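Local coordinates for E3 SUMO-protein ligase SIZ2 (Saccharomyces cerevisiae, PDB 6U75) that acts as a PIAS-family E3 ligase in protein sumoylation, binding zinc and double-stranded DNA and possibly directing SUMO attachment to septins, at residues H41-F55 with N102-T114. Numbering follows the deposited sequence.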
ATOM      1  N   HIS A  41      18.135  -0.931 -19.469  1.00 31.28           N
ATOM      2  CA  HIS A  41      17.814   0.462 -19.768  1.00 35.85           C
ATOM      3  C   HIS A  41      16.776   0.553 -20.881  1.00 35.56           C
ATOM      4  O   HIS A  41      15.814   1.327 -20.793  1.00 42.54           O
ATOM      5  CB  HIS A  41      19.084   1.220 -20.155  1.00 34.89           C
ATOM      6  CG  HIS A  41      19.798   1.836 -18.993  1.00 41.49           C
ATOM      7  ND1 HIS A  41      19.620   3.153 -18.627  1.00 47.68           N
ATOM      8  CD2 HIS A  41      20.689   1.318 -18.116  1.00 31.73           C
ATOM      9  CE1 HIS A  41      20.373   3.420 -17.575  1.00 37.79           C
ATOM     10  NE2 HIS A  41      21.032   2.323 -17.246  1.00 36.93           N
ATOM     11  N   ASP A  42      16.961  -0.231 -21.947  1.00 38.78           N
ATOM     12  CA  ASP A  42      15.982  -0.248 -23.028  1.00 41.69           C
ATOM     13  C   ASP A  42      14.625  -0.716 -22.524  1.00 40.68           C
ATOM     14  O   ASP A  42      13.583  -0.228 -22.973  1.00 44.63           O
ATOM     15  CB  ASP A  42      16.464  -1.150 -24.164  1.00 37.40           C
ATOM     16  CG  ASP A  42      17.727  -0.634 -24.824  1.00 40.28           C
ATOM     17  OD1 ASP A  42      17.989   0.584 -24.747  1.00 57.55           O
ATOM     18  OD2 ASP A  42      18.458  -1.449 -25.426  1.00 40.62           O
ATOM     19  N   LEU A  43      14.617  -1.669 -21.593  1.00 33.55           N
ATOM     20  CA  LEU A  43      13.356  -2.136 -21.029  1.00 33.47           C
ATOM     21  C   LEU A  43      12.676  -1.036 -20.221  1.00 44.07           C
ATOM     22  O   LEU A  43      11.464  -0.827 -20.345  1.00 39.06           O
ATOM     23  CB  LEU A  43      13.599  -3.372 -20.166  1.00 28.54           C
ATOM     24  CG  LEU A  43      12.356  -4.014 -19.550  1.00 53.41           C
ATOM     25  CD1 LEU A  43      11.416  -4.514 -20.636  1.00 38.75           C
ATOM     26  CD2 LEU A  43      12.755  -5.143 -18.614  1.00 41.12           C
ATOM     27  N   LEU A  44      13.439  -0.326 -19.384  1.00 38.52           N
ATOM     28  CA  LEU A  44      12.879   0.814 -18.664  1.00 31.36           C
ATOM     29  C   LEU A  44      12.300   1.839 -19.627  1.00 34.00           C
ATOM     30  O   LEU A  44      11.245   2.427 -19.363  1.00 57.09           O
ATOM     31  CB  LEU A  44      13.950   1.463 -17.787  1.00 30.38           C
ATOM     32  CG  LEU A  44      14.245   0.789 -16.448  1.00 41.23           C
ATOM     33  CD1 LEU A  44      15.527   1.346 -15.861  1.00 27.90           C
ATOM     34  CD2 LEU A  44      13.085   0.990 -15.487  1.00 28.48           C
ATOM     35  N   LYS A  45      12.982   2.074 -20.749  1.00 44.03           N
ATOM     36  CA  LYS A  45      12.489   3.031 -21.733  1.00 48.33           C
ATOM     37  C   LYS A  45      11.317   2.485 -22.541  1.00 46.19           C
ATOM     38  O   LYS A  45      10.587   3.269 -23.157  1.00 36.90           O
ATOM     39  CB  LYS A  45      13.629   3.441 -22.667  1.00 42.98           C
ATOM     40  CG  LYS A  45      14.622   4.395 -22.018  1.00 67.75           C
ATOM     41  CD  LYS A  45      16.046   4.166 -22.501  1.00 53.12           C
ATOM     42  CE  LYS A  45      17.019   5.120 -21.819  1.00 64.13           C
ATOM     43  NZ  LYS A  45      16.928   5.064 -20.329  1.00 55.04           N
ATOM     44  N   SER A  46      11.109   1.167 -22.539  1.00 33.86           N
ATOM     45  CA  SER A  46      10.054   0.571 -23.350  1.00 30.08           C
ATOM     46  C   SER A  46       8.668   0.803 -22.768  1.00 44.45           C
ATOM     47  O   SER A  46       7.677   0.662 -23.493  1.00 50.15           O
ATOM     48  CB  SER A  46      10.292  -0.933 -23.502  1.00 38.61           C
ATOM     49  OG  SER A  46       9.929  -1.629 -22.322  1.00 34.77           O
ATOM     50  N   ASN A  47       8.570   1.146 -21.486  1.00 51.00           N
ATOM     51  CA  ASN A  47       7.276   1.323 -20.843  1.00 46.56           C
ATOM     52  C   ASN A  47       7.401   2.393 -19.770  1.00 35.51           C
ATOM     53  O   ASN A  47       8.275   2.308 -18.902  1.00 39.21           O
ATOM     54  CB  ASN A  47       6.780   0.004 -20.237  1.00 51.49           C
ATOM     55  CG  ASN A  47       5.314   0.052 -19.856  1.00 41.10           C
ATOM     56  OD1 ASN A  47       4.800   1.092 -19.446  1.00 42.29           O
ATOM     57  ND2 ASN A  47       4.632  -1.078 -19.993  1.00 46.71           N
ATOM     58  N   LYS A  48       6.519   3.391 -19.833  1.00 48.71           N
ATOM     59  CA  LYS A  48       6.589   4.521 -18.915  1.00 42.36           C
ATOM     60  C   LYS A  48       6.331   4.113 -17.472  1.00 37.64           C
ATOM     61  O   LYS A  48       6.721   4.846 -16.555  1.00 39.43           O
ATOM     62  CB  LYS A  48       5.579   5.594 -19.331  1.00 42.81           C
ATOM     63  CG  LYS A  48       5.679   6.021 -20.795  1.00 63.66           C
ATOM     64  CD  LYS A  48       4.303   6.230 -21.423  1.00 69.23           C
ATOM     65  CE  LYS A  48       3.537   4.919 -21.591  1.00 68.76           C
ATOM     66  NZ  LYS A  48       4.267   3.920 -22.424  1.00 53.41           N
ATOM     67  N   SER A  49       5.683   2.972 -17.247  1.00 40.31           N
ATOM     68  CA  SER A  49       5.337   2.522 -15.907  1.00 37.03           C
ATOM     69  C   SER A  49       6.414   1.654 -15.273  1.00 31.03           C
ATOM     70  O   SER A  49       6.203   1.146 -14.167  1.00 37.36           O
ATOM     71  CB  SER A  49       4.016   1.747 -15.938  1.00 38.21           C
ATOM     72  OG  SER A  49       2.942   2.587 -16.321  1.00 62.39           O
ATOM     73  N   TYR A  50       7.554   1.468 -15.935  1.00 24.97           N
ATOM     74  CA  TYR A  50       8.632   0.652 -15.393  1.00 33.06           C
ATOM     75  C   TYR A  50       9.619   1.532 -14.638  1.00 26.17           C
ATOM     76  O   TYR A  50      10.111   2.530 -15.173  1.00 35.41           O
ATOM     77  CB  TYR A  50       9.353  -0.113 -16.505  1.00 33.88           C
ATOM     78  CG  TYR A  50       8.551  -1.243 -17.125  1.00 33.01           C
ATOM     79  CD1 TYR A  50       7.265  -1.539 -16.687  1.00 40.58           C
ATOM     80  CD2 TYR A  50       9.088  -2.017 -18.144  1.00 34.77           C
ATOM     81  CE1 TYR A  50       6.537  -2.570 -17.253  1.00 38.10           C
ATOM     82  CE2 TYR A  50       8.369  -3.050 -18.713  1.00 37.35           C
ATOM     83  CZ  TYR A  50       7.094  -3.322 -18.264  1.00 45.64           C
ATOM     84  OH  TYR A  50       6.373  -4.350 -18.828  1.00 40.71           O
ATOM     85  N   LYS A  51       9.906   1.150 -13.396  1.00 24.84           N
ATOM     86  CA  LYS A  51      10.844   1.863 -12.544  1.00 32.30           C
ATOM     87  C   LYS A  51      11.793   0.864 -11.896  1.00 26.64           C
ATOM     88  O   LYS A  51      11.497  -0.327 -11.790  1.00 26.80           O
ATOM     89  CB  LYS A  51      10.122   2.669 -11.451  1.00 29.95           C
ATOM     90  CG  LYS A  51       9.085   3.663 -11.964  1.00 36.67           C
ATOM     91  CD  LYS A  51       9.696   4.700 -12.893  1.00 44.59           C
ATOM     92  CE  LYS A  51       8.839   5.953 -12.973  1.00 45.02           C
ATOM     93  NZ  LYS A  51       9.142   6.897 -11.862  1.00 63.58           N
ATOM     94  N   LEU A  52      12.947   1.363 -11.459  1.00 25.93           N
ATOM     95  CA  LEU A  52      13.922   0.558 -10.729  1.00 26.02           C
ATOM     96  C   LEU A  52      13.750   0.844  -9.243  1.00 26.70           C
ATOM     97  O   LEU A  52      14.051   1.948  -8.778  1.00 32.42           O
ATOM     98  CB  LEU A  52      15.345   0.862 -11.188  1.00 26.98           C
ATOM     99  CG  LEU A  52      16.435   0.093 -10.435  1.00 32.80           C
ATOM    100  CD1 LEU A  52      16.250  -1.406 -10.609  1.00 34.82           C
ATOM    101  CD2 LEU A  52      17.821   0.519 -10.892  1.00 29.59           C
ATOM    102  N   TYR A  53      13.272  -0.150  -8.500  1.00 27.66           N
ATOM    103  CA  TYR A  53      12.952   0.003  -7.089  1.00 26.64           C
ATOM    104  C   TYR A  53      13.925  -0.800  -6.236  1.00 26.30           C
ATOM    105  O   TYR A  53      14.204  -1.971  -6.527  1.00 26.15           O
ATOM    106  CB  TYR A  53      11.515  -0.444  -6.802  1.00 26.36           C
ATOM    107  CG  TYR A  53      10.456   0.607  -7.067  1.00 25.15           C
ATOM    108  CD1 TYR A  53      10.761   1.793  -7.723  1.00 27.26           C
ATOM    109  CD2 TYR A  53       9.148   0.416  -6.642  1.00 27.72           C
ATOM    110  CE1 TYR A  53       9.792   2.751  -7.957  1.00 36.82           C
ATOM    111  CE2 TYR A  53       8.174   1.368  -6.873  1.00 31.28           C
ATOM    112  CZ  TYR A  53       8.501   2.533  -7.529  1.00 28.26           C
ATOM    113  OH  TYR A  53       7.533   3.483  -7.758  1.00 28.35           O
ATOM    114  N   LEU A  54      14.433  -0.155  -5.189  1.00 26.45           N
ATOM    115  CA  LEU A  54      15.226  -0.805  -4.159  1.00 25.12           C
ATOM    116  C   LEU A  54      14.306  -1.326  -3.063  1.00 26.42           C
ATOM    117  O   LEU A  54      13.360  -0.647  -2.656  1.00 30.55           O
ATOM    118  CB  LEU A  54      16.237   0.180  -3.572  1.00 37.95           C
ATOM    119  CG  LEU A  54      17.148  -0.306  -2.444  1.00 40.01           C
ATOM    120  CD1 LEU A  54      18.253  -1.199  -2.981  1.00 44.43           C
ATOM    121  CD2 LEU A  54      17.732   0.883  -1.699  1.00 42.96           C
ATOM    122  N   PHE A  55      14.587  -2.538  -2.593  1.00 27.85           N
ATOM    123  CA  PHE A  55      13.790  -3.197  -1.570  1.00 25.77           C
ATOM    124  C   PHE A  55      14.695  -3.633  -0.427  1.00 28.09           C
ATOM    125  O   PHE A  55      15.843  -4.027  -0.649  1.00 36.59           O
ATOM    126  CB  PHE A  55      13.053  -4.415  -2.138  1.00 29.74           C
ATOM    127  CG  PHE A  55      11.995  -4.068  -3.147  1.00 35.18           C
ATOM    128  CD1 PHE A  55      12.331  -3.810  -4.465  1.00 27.80           C
ATOM    129  CD2 PHE A  55      10.662  -4.005  -2.776  1.00 33.92           C
ATOM    130  CE1 PHE A  55      11.359  -3.492  -5.391  1.00 24.65           C
ATOM    131  CE2 PHE A  55       9.687  -3.687  -3.700  1.00 38.46           C
ATOM    132  CZ  PHE A  55      10.035  -3.430  -5.008  1.00 25.75           C
ATOM    133  N   ASN A 102       8.083   1.383   2.303  1.00 34.57           N
ATOM    134  CA  ASN A 102       7.977   1.505   0.860  1.00 37.00           C
ATOM    135  C   ASN A 102       9.339   1.326   0.209  1.00 38.81           C
ATOM    136  O   ASN A 102      10.378   1.502   0.855  1.00 45.90           O
ATOM    137  CB  ASN A 102       7.406   2.873   0.464  1.00 46.71           C
ATOM    138  CG  ASN A 102       5.907   2.958   0.650  1.00 45.11           C
ATOM    139  OD1 ASN A 102       5.228   1.942   0.790  1.00 47.96           O
ATOM    140  ND2 ASN A 102       5.381   4.176   0.640  1.00 55.14           N
ATOM    141  N   PRO A 103       9.377   0.968  -1.069  1.00 33.03           N
ATOM    142  CA  PRO A 103      10.652   0.901  -1.785  1.00 31.91           C
ATOM    143  C   PRO A 103      11.150   2.294  -2.151  1.00 29.02           C
ATOM    144  O   PRO A 103      10.427   3.288  -2.073  1.00 42.53           O
ATOM    145  CB  PRO A 103      10.315   0.081  -3.034  1.00 36.53           C
ATOM    146  CG  PRO A 103       8.865   0.330  -3.260  1.00 31.29           C
ATOM    147  CD  PRO A 103       8.251   0.502  -1.898  1.00 36.62           C
ATOM    148  N   ALA A 104      12.415   2.348  -2.554  1.00 29.73           N
ATOM    149  CA  ALA A 104      13.057   3.580  -2.990  1.00 39.79           C
ATOM    150  C   ALA A 104      13.197   3.562  -4.506  1.00 36.54           C
ATOM    151  O   ALA A 104      13.618   2.555  -5.082  1.00 36.94           O
ATOM    152  CB  ALA A 104      14.427   3.748  -2.333  1.00 42.29           C
ATOM    153  N   ASN A 105      12.845   4.676  -5.144  1.00 33.80           N
ATOM    154  CA  ASN A 105      12.889   4.791  -6.597  1.00 30.94           C
ATOM    155  C   ASN A 105      14.269   5.288  -7.012  1.00 29.10           C
ATOM    156  O   ASN A 105      14.629   6.440  -6.747  1.00 43.34           O
ATOM    157  CB  ASN A 105      11.796   5.734  -7.094  1.00 34.09           C
ATOM    158  CG  ASN A 105      11.768   5.852  -8.605  1.00 36.88           C
ATOM    159  OD1 ASN A 105      12.212   4.953  -9.318  1.00 36.89           O
ATOM    160  ND2 ASN A 105      11.246   6.967  -9.101  1.00 45.53           N
ATOM    161  N   LEU A 106      15.041   4.422  -7.665  1.00 26.72           N
ATOM    162  CA  LEU A 106      16.368   4.762  -8.156  1.00 26.07           C
ATOM    163  C   LEU A 106      16.368   5.202  -9.615  1.00 37.37           C
ATOM    164  O   LEU A 106      17.429   5.551 -10.142  1.00 46.46           O
ATOM    165  CB  LEU A 106      17.309   3.563  -7.995  1.00 35.95           C
ATOM    166  CG  LEU A 106      17.356   2.891  -6.621  1.00 30.28           C
ATOM    167  CD1 LEU A 106      18.196   1.627  -6.688  1.00 26.94           C
ATOM    168  CD2 LEU A 106      17.898   3.840  -5.563  1.00 37.35           C
ATOM    169  N   THR A 107      15.208   5.202 -10.272  1.00 39.95           N
ATOM    170  CA  THR A 107      15.171   5.420 -11.717  1.00 37.52           C
ATOM    171  C   THR A 107      15.788   6.746 -12.141  1.00 41.69           C
ATOM    172  O   THR A 107      16.651   6.739 -13.036  1.00 36.81           O
ATOM    173  CB  THR A 107      13.724   5.313 -12.211  1.00 41.45           C
ATOM    174  OG1 THR A 107      13.110   4.142 -11.659  1.00 47.86           O
ATOM    175  CG2 THR A 107      13.684   5.230 -13.731  1.00 44.44           C
ATOM    176  N   PRO A 108      15.410   7.896 -11.572  1.00 51.96           N
ATOM    177  CA  PRO A 108      15.897   9.172 -12.123  1.00 51.07           C
ATOM    178  C   PRO A 108      17.377   9.424 -11.890  1.00 45.87           C
ATOM    179  O   PRO A 108      17.964  10.243 -12.609  1.00 44.63           O
ATOM    180  CB  PRO A 108      15.037  10.217 -11.401  1.00 42.49           C
ATOM    181  CG  PRO A 108      14.666   9.570 -10.120  1.00 46.07           C
ATOM    182  CD  PRO A 108      14.524   8.102 -10.412  1.00 49.00           C
ATOM    183  N   TYR A 109      18.000   8.754 -10.922  1.00 41.71           N
ATOM    184  CA  TYR A 109      19.395   8.994 -10.582  1.00 42.03           C
ATOM    185  C   TYR A 109      20.326   7.926 -11.148  1.00 39.65           C
ATOM    186  O   TYR A 109      21.481   7.829 -10.721  1.00 45.23           O
ATOM    187  CB  TYR A 109      19.546   9.086  -9.063  1.00 38.05           C
ATOM    188  CG  TYR A 109      18.432   9.870  -8.407  1.00 42.61           C
ATOM    189  CD1 TYR A 109      18.301  11.237  -8.615  1.00 53.24           C
ATOM    190  CD2 TYR A 109      17.505   9.243  -7.586  1.00 42.99           C
ATOM    191  CE1 TYR A 109      17.281  11.957  -8.022  1.00 52.39           C
ATOM    192  CE2 TYR A 109      16.481   9.954  -6.989  1.00 51.40           C
ATOM    193  CZ  TYR A 109      16.374  11.310  -7.211  1.00 55.21           C
ATOM    194  OH  TYR A 109      15.357  12.020  -6.616  1.00 71.83           O
ATOM    195  N   LEU A 110      19.850   7.134 -12.104  1.00 44.14           N
ATOM    196  CA  LEU A 110      20.665   6.093 -12.711  1.00 37.66           C
ATOM    197  C   LEU A 110      21.660   6.689 -13.698  1.00 32.12           C
ATOM    198  O   LEU A 110      21.383   7.686 -14.371  1.00 48.41           O
ATOM    199  CB  LEU A 110      19.783   5.073 -13.435  1.00 39.91           C
ATOM    200  CG  LEU A 110      19.655   3.682 -12.812  1.00 47.59           C
ATOM    201  CD1 LEU A 110      18.709   2.830 -13.642  1.00 32.94           C
ATOM    202  CD2 LEU A 110      21.013   3.005 -12.689  1.00 50.50           C
ATOM    203  N   LYS A 111      22.827   6.059 -13.784  1.00 36.27           N
ATOM    204  CA  LYS A 111      23.857   6.436 -14.738  1.00 51.54           C
ATOM    205  C   LYS A 111      23.768   5.556 -15.982  1.00 47.14           C
ATOM    206  O   LYS A 111      23.104   4.517 -15.997  1.00 43.85           O
ATOM    207  CB  LYS A 111      25.247   6.328 -14.102  1.00 43.26           C
ATOM    208  CG  LYS A 111      25.441   7.210 -12.873  1.00 60.52           C
ATOM    209  CD  LYS A 111      25.349   8.694 -13.218  1.00 71.02           C
ATOM    210  CE  LYS A 111      24.506   9.457 -12.205  1.00 60.30           C
ATOM    211  NZ  LYS A 111      24.030  10.758 -12.749  1.00 66.61           N
ATOM    212  N   VAL A 112      24.448   5.993 -17.039  1.00 38.26           N
ATOM    213  CA  VAL A 112      24.450   5.267 -18.307  1.00 51.28           C
ATOM    214  C   VAL A 112      24.949   3.847 -18.066  1.00 48.64           C
ATOM    215  O   VAL A 112      25.624   3.590 -17.058  1.00 53.85           O
ATOM    216  CB  VAL A 112      25.304   5.987 -19.365  1.00 53.47           C
ATOM    217  CG1 VAL A 112      24.611   7.262 -19.827  1.00 49.81           C
ATOM    218  CG2 VAL A 112      26.694   6.294 -18.823  1.00 64.11           C
ATOM    219  N   PRO A 113      24.649   2.898 -18.956  1.00 50.27           N
ATOM    220  CA  PRO A 113      24.992   1.496 -18.670  1.00 29.73           C
ATOM    221  C   PRO A 113      26.483   1.244 -18.542  1.00 48.74           C
ATOM    222  O   PRO A 113      26.889   0.378 -17.757  1.00 59.91           O
ATOM    223  CB  PRO A 113      24.398   0.735 -19.867  1.00 43.79           C
ATOM    224  CG  PRO A 113      23.433   1.680 -20.508  1.00 38.05           C
ATOM    225  CD  PRO A 113      23.961   3.049 -20.249  1.00 43.54           C
ATOM    226  N   THR A 114      27.314   1.968 -19.295  1.00 57.35           N
ATOM    227  CA  THR A 114      28.748   1.703 -19.288  1.00 58.67           C
ATOM    228  C   THR A 114      29.409   2.098 -17.973  1.00 57.03           C
ATOM    229  O   THR A 114      30.511   1.621 -17.683  1.00 60.20           O
ATOM    230  CB  THR A 114      29.428   2.444 -20.439  1.00 54.91           C
ATOM    231  OG1 THR A 114      29.257   3.858 -20.270  1.00 60.79           O
ATOM    232  CG2 THR A 114      28.833   2.019 -21.774  1.00 50.81           C
TER
HETATM  233  O   HOH W   1      23.285   2.199 -15.360  1.00 33.39           O
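Thr107 turns its hydroxyl beside its own backbone N (chi1 -47°), where OG1 meets the backbone of Leu52, while Asn105 extends its amide with CG opposite the backbone N (chi1 -178°), setting OD1 near the ring edge of Tyr53. Threonine suits its place because one hydroxyl serves two partners: Thr107 OG1 accepts a bond from Leu52 N at 2.8 Å and donates one to Asn105 OD1 at 2.6 Å. That same OD1 also receives Thr107 N, which sits well above the amide plane, so Asn105 forms an Asx turn that bends the chain just past a very short strand. Replacing Asn105 with an alanine would probably leave the hydroxyl and N-H of Thr107 without their shared acceptor, the hydroxyl freer to turn from Leu52 N. Beside the turn, Leu106 N reaches Leu52 O at 2.9 Å, almost in line with the carbonyl. Within the PINIT domain, strand 104-105 thus pairs antiparallel with one edge of strand 50-58, whose other edge bonds to strand 130-139. Leu54 and Ala104 form the hydrogen-bonded pair, exchanging N-H...O bonds in both directions. Their side chains face the interior, where Leu80 and Leu119 of the second sheet also meet Leu54; the methyl of Ala104 meets Leu54 CB without bulk, and Leu106 CD1 packs on Leu54 CB at 4.0 Å. Proline suits the position just before the strand, its rigid apolar ring lying against two aromatic rings: Pro103 CG touches Tyr53 CD2 at 3.4 Å, and Pro103 CB lies over a face of the Phe55 ring. Farther along, Leu110 CD1 touches both Leu52 CD2, 3.7 Å away, and Leu44 CD1, joining helix 38-46 to the strand. Over one face of the His41 imidazole rests Pro113 CG, 4.0 Å from the ring centroid in a CH-pi contact.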